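Local atomic coordinates of periplasmic molybdate-binding protein (Azotobacter vinelandii, PDB entry 1ATG), a protein that binds molybdate and tungstate in a cleft between its two domains and probably delivers them to an ABC transporter. Residues A100-N111 and K133-A143. Numbering follows the deposited sequence. Where two conformers were deposited one is given.
Sequences AGNGWRHIAISN and KLTAQERIVEA. With ACT (acetate ion), chain C.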
loop_
_atom_site.group_PDB
_atom_site.type_symbol
_atom_site.label_atom_id
_atom_site.label_comp_id
_atom_site.label_asym_id
_atom_site.label_seq_id
_atom_site.Cartn_x
_atom_site.Cartn_y
_atom_site.Cartn_z
ATOM N N ALA A 100 19.028 -12.830 -7.586
ATOM C CA ALA A 100 19.821 -13.173 -8.758
ATOM C C ALA A 100 20.078 -14.665 -8.885
ATOM O O ALA A 100 20.667 -15.084 -9.893
ATOM C CB ALA A 100 21.146 -12.418 -8.705
ATOM N N GLY A 101 19.650 -15.472 -7.927
ATOM C CA GLY A 101 19.882 -16.906 -7.959
ATOM C C GLY A 101 18.653 -17.716 -8.353
ATOM O O GLY A 101 17.580 -17.211 -8.661
ATOM N N ASN A 102 18.854 -19.034 -8.334
ATOM C CA ASN A 102 17.809 -19.984 -8.706
ATOM C C ASN A 102 17.364 -20.835 -7.535
ATOM O O ASN A 102 16.826 -21.936 -7.717
ATOM C CB ASN A 102 18.309 -20.849 -9.871
ATOM C CG ASN A 102 18.620 -20.035 -11.111
ATOM O OD1 ASN A 102 17.891 -19.114 -11.487
ATOM N ND2 ASN A 102 19.732 -20.364 -11.764
ATOM N N GLY A 103 17.505 -20.333 -6.315
ATOM C CA GLY A 103 17.108 -21.025 -5.101
ATOM C C GLY A 103 15.668 -20.797 -4.670
ATOM O O GLY A 103 15.301 -21.006 -3.512
ATOM N N TRP A 104 14.797 -20.428 -5.588
ATOM C CA TRP A 104 13.390 -20.157 -5.318
ATOM C C TRP A 104 12.662 -20.272 -6.650
ATOM O O TRP A 104 13.289 -20.153 -7.720
ATOM C CB TRP A 104 13.192 -18.782 -4.694
ATOM C CG TRP A 104 13.833 -17.667 -5.467
ATOM C CD1 TRP A 104 15.135 -17.250 -5.371
ATOM C CD2 TRP A 104 13.217 -16.842 -6.456
ATOM N NE1 TRP A 104 15.358 -16.213 -6.241
ATOM C CE2 TRP A 104 14.202 -15.932 -6.912
ATOM C CE3 TRP A 104 11.938 -16.751 -6.993
ATOM C CZ2 TRP A 104 13.923 -14.984 -7.889
ATOM C CZ3 TRP A 104 11.668 -15.812 -7.958
ATOM C CH2 TRP A 104 12.659 -14.919 -8.405
ATOM N N ARG A 105 11.361 -20.451 -6.593
ATOM C CA ARG A 105 10.554 -20.688 -7.778
ATOM C C ARG A 105 9.923 -19.412 -8.296
ATOM O O ARG A 105 10.370 -18.902 -9.334
ATOM C CB ARG A 105 9.511 -21.772 -7.463
ATOM C CG ARG A 105 10.152 -23.134 -7.167
ATOM C CD ARG A 105 9.154 -24.083 -6.513
ATOM N NE ARG A 105 9.014 -23.693 -5.092
ATOM C CZ ARG A 105 8.411 -24.485 -4.207
ATOM N NH1 ARG A 105 7.872 -25.634 -4.588
ATOM N NH2 ARG A 105 8.334 -24.122 -2.945
ATOM N N HIS A 106 8.897 -18.901 -7.636
ATOM C CA HIS A 106 8.204 -17.699 -8.079
ATOM C C HIS A 106 8.268 -16.552 -7.078
ATOM O O HIS A 106 8.466 -16.748 -5.882
ATOM C CB HIS A 106 6.719 -18.022 -8.301
ATOM C CG HIS A 106 6.499 -19.103 -9.317
ATOM N ND1 HIS A 106 6.343 -20.435 -8.997
ATOM C CD2 HIS A 106 6.448 -19.034 -10.673
ATOM C CE1 HIS A 106 6.176 -21.144 -10.107
ATOM N NE2 HIS A 106 6.237 -20.315 -11.133
ATOM N N ILE A 107 8.082 -15.352 -7.621
ATOM C CA ILE A 107 8.012 -14.142 -6.816
ATOM C C ILE A 107 6.693 -13.463 -7.142
ATOM O O ILE A 107 6.371 -13.208 -8.330
ATOM C CB ILE A 107 9.214 -13.213 -7.085
ATOM C CG1 ILE A 107 9.098 -11.966 -6.195
ATOM C CG2 ILE A 107 9.404 -12.834 -8.549
ATOM C CD1 ILE A 107 10.376 -11.147 -6.145
ATOM N N ALA A 108 5.896 -13.183 -6.127
ATOM C CA ALA A 108 4.622 -12.493 -6.275
ATOM C C ALA A 108 4.852 -10.993 -6.349
ATOM O O ALA A 108 5.411 -10.397 -5.412
ATOM C CB ALA A 108 3.685 -12.836 -5.128
ATOM N N ILE A 109 4.477 -10.386 -7.475
ATOM C CA ILE A 109 4.634 -8.943 -7.644
ATOM C C ILE A 109 3.295 -8.411 -8.104
ATOM O O ILE A 109 2.735 -8.884 -9.112
ATOM C CB ILE A 109 5.738 -8.542 -8.631
ATOM C CG1 ILE A 109 7.046 -9.247 -8.250
ATOM C CG2 ILE A 109 5.885 -7.026 -8.679
ATOM C CD1 ILE A 109 8.260 -8.860 -9.048
ATOM N N SER A 110 2.752 -7.431 -7.392
ATOM C CA SER A 110 1.455 -6.895 -7.817
ATOM C C SER A 110 1.632 -6.200 -9.168
ATOM O O SER A 110 2.683 -5.695 -9.539
ATOM C CB SER A 110 0.804 -6.033 -6.761
ATOM O OG SER A 110 1.597 -4.965 -6.317
ATOM N N ASN A 111 0.548 -6.203 -9.939
ATOM C CA ASN A 111 0.538 -5.644 -11.292
ATOM C C ASN A 111 0.979 -4.194 -11.267
ATOM O O ASN A 111 0.241 -3.385 -10.696
ATOM C CB ASN A 111 -0.899 -5.816 -11.789
ATOM C CG ASN A 111 -1.125 -5.291 -13.193
ATOM O OD1 ASN A 111 -0.315 -4.556 -13.727
ATOM N ND2 ASN A 111 -2.232 -5.738 -13.800
ATOM N N LYS A 133 15.274 -11.074 -17.207
ATOM C CA LYS A 133 15.556 -12.496 -16.965
ATOM C C LYS A 133 14.414 -13.184 -16.239
ATOM O O LYS A 133 13.966 -14.268 -16.646
ATOM C CB LYS A 133 16.851 -12.606 -16.162
ATOM C CG LYS A 133 17.171 -13.970 -15.572
ATOM C CD LYS A 133 17.804 -13.828 -14.193
ATOM C CE LYS A 133 18.512 -15.092 -13.749
ATOM N NZ LYS A 133 17.627 -15.961 -12.925
ATOM N N LEU A 134 13.897 -12.568 -15.163
ATOM C CA LEU A 134 12.841 -13.223 -14.384
ATOM C C LEU A 134 11.537 -13.280 -15.146
ATOM O O LEU A 134 10.733 -14.218 -14.974
ATOM C CB LEU A 134 12.683 -12.529 -13.031
ATOM C CG LEU A 134 13.894 -12.705 -12.115
ATOM C CD1 LEU A 134 13.715 -11.863 -10.854
ATOM C CD2 LEU A 134 14.147 -14.160 -11.747
ATOM N N THR A 135 11.285 -12.333 -16.032
ATOM C CA THR A 135 10.108 -12.358 -16.887
ATOM C C THR A 135 10.243 -13.480 -17.914
ATOM O O THR A 135 9.317 -14.278 -18.105
ATOM C CB THR A 135 9.942 -11.005 -17.595
ATOM O OG1 THR A 135 9.728 -9.978 -16.609
ATOM C CG2 THR A 135 8.753 -11.011 -18.546
ATOM N N ALA A 136 11.412 -13.603 -18.546
ATOM C CA ALA A 136 11.645 -14.657 -19.534
ATOM C C ALA A 136 11.521 -16.046 -18.918
ATOM O O ALA A 136 11.012 -16.992 -19.546
ATOM C CB ALA A 136 13.022 -14.505 -20.162
ATOM N N GLN A 137 11.995 -16.187 -17.682
ATOM C CA GLN A 137 11.915 -17.442 -16.951
ATOM C C GLN A 137 10.535 -17.700 -16.375
ATOM O O GLN A 137 10.332 -18.749 -15.727
ATOM C CB GLN A 137 12.951 -17.429 -15.822
ATOM C CG GLN A 137 14.374 -17.465 -16.370
ATOM C CD GLN A 137 15.419 -17.345 -15.295
ATOM O OE1 GLN A 137 15.160 -16.906 -14.162
ATOM N NE2 GLN A 137 16.641 -17.738 -15.621
ATOM N N GLU A 138 9.585 -16.802 -16.522
ATOM C CA GLU A 138 8.233 -16.946 -16.011
ATOM C C GLU A 138 8.210 -17.129 -14.501
ATOM O O GLU A 138 7.392 -17.867 -13.925
ATOM C CB GLU A 138 7.505 -18.085 -16.749
ATOM C CG GLU A 138 7.358 -17.777 -18.239
ATOM C CD GLU A 138 6.440 -18.745 -18.955
ATOM O OE1 GLU A 138 6.529 -19.960 -18.689
ATOM O OE2 GLU A 138 5.625 -18.286 -19.783
ATOM N N ARG A 139 9.124 -16.451 -13.817
ATOM C CA ARG A 139 9.174 -16.558 -12.358
ATOM C C ARG A 139 8.372 -15.493 -11.659
ATOM O O ARG A 139 8.121 -15.648 -10.456
ATOM C CB ARG A 139 10.633 -16.590 -11.912
ATOM C CG ARG A 139 11.181 -17.956 -12.361
ATOM C CD ARG A 139 12.670 -18.010 -12.195
ATOM N NE ARG A 139 13.092 -18.087 -10.803
ATOM C CZ ARG A 139 14.356 -17.906 -10.442
ATOM N NH1 ARG A 139 15.271 -17.606 -11.369
ATOM N NH2 ARG A 139 14.729 -18.012 -9.188
ATOM N N ILE A 140 7.945 -14.457 -12.357
ATOM C CA ILE A 140 7.143 -13.425 -11.720
ATOM C C ILE A 140 5.681 -13.789 -11.874
ATOM O O ILE A 140 5.227 -14.078 -12.994
ATOM C CB ILE A 140 7.403 -12.049 -12.352
ATOM C CG1 ILE A 140 8.857 -11.633 -12.174
ATOM C CG2 ILE A 140 6.451 -11.013 -11.775
ATOM C CD1 ILE A 140 9.260 -10.426 -13.005
ATOM N N VAL A 141 4.963 -13.828 -10.770
ATOM C CA VAL A 141 3.536 -14.149 -10.793
ATOM C C VAL A 141 2.802 -12.860 -10.468
ATOM O O VAL A 141 2.964 -12.282 -9.389
ATOM C CB VAL A 141 3.184 -15.290 -9.844
ATOM C CG1 VAL A 141 1.693 -15.630 -9.918
ATOM C CG2 VAL A 141 3.984 -16.538 -10.205
ATOM N N GLU A 142 2.048 -12.362 -11.438
ATOM C CA GLU A 142 1.340 -11.100 -11.296
ATOM C C GLU A 142 0.171 -11.238 -10.354
ATOM O O GLU A 142 -0.707 -12.092 -10.510
ATOM C CB GLU A 142 0.892 -10.669 -12.699
ATOM C CG GLU A 142 0.374 -9.235 -12.747
ATOM C CD GLU A 142 -0.194 -8.943 -14.130
ATOM O OE1 GLU A 142 -1.328 -9.386 -14.391
ATOM O OE2 GLU A 142 0.509 -8.298 -14.927
ATOM N N ALA A 143 0.139 -10.449 -9.290
ATOM C CA ALA A 143 -0.944 -10.386 -8.327
ATOM C C ALA A 143 -1.803 -9.163 -8.650
ATOM O O ALA A 143 -1.274 -8.202 -9.211
ATOM C CB ALA A 143 -0.401 -10.327 -6.913
HETATM C C ACT C . 6.479 -21.079 -5.563
HETATM O O ACT C . 7.159 -20.033 -5.578
HETATM O OXT ACT C . 6.148 -21.656 -6.641
HETATM C CH3 ACT C . 6.068 -21.721 -4.280
HETATM O O HOH W 1 17.308 -15.047 -10.481
HETATM O O HOH W 2 18.498 -18.361 -13.878
HETATM O O HOH W 3 0.178 -5.542 -16.296
#
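Over one face of the Trp104 indole, Arg139 NH2 leads a tilted guanidinium, 3.1 Å above the ring plane, in a cation-pi contact with the two planes 39° apart. The bend at chi3 (72°) turns the Arg139 head over that face, while Leu134 CD2 packs against Trp104 CH2 at 3.7 Å. Three nearly in-plane bonds fix the rotation of this buried guanidinium: NH2 to a lone pair of Gly101 O at 3.0 Å, NE to Arg105 O, and NH1 to Gln137 OE1, which takes Lys133 NZ on its opposite face. The NH2 bond to Trp104 O is tilted from that plane. At the edge of the His106 ring, ND1 donates to OXT of an acetate, probably from the crystallisation liquor, at 2.7 Å, and Val141 CG2 lies 3.5 Å from His106 CD2. The Asn111 and Glu142 side chains run alongside each other, and their amide and carboxylate stack with planes 7° apart; a water donates to Asn111 OD1 and Glu142 OE2, and OD1 also takes the N-H of Gln113. Between these ends the backbones alternate bonds from Ile107 N to Arg139 O through Asn111 N to Ala143 O. Ile107, Ile109 and Ile140 pack on one sheet face, where Leu125 of helix 116-127 touches Ile109 and Ile140. Parallel neighbours 107-110 and 140-143, joined through helices, form the beta-alpha-beta crossover of a periplasmic binding protein domain, its strand ends leading to the tungstate site beside Val146.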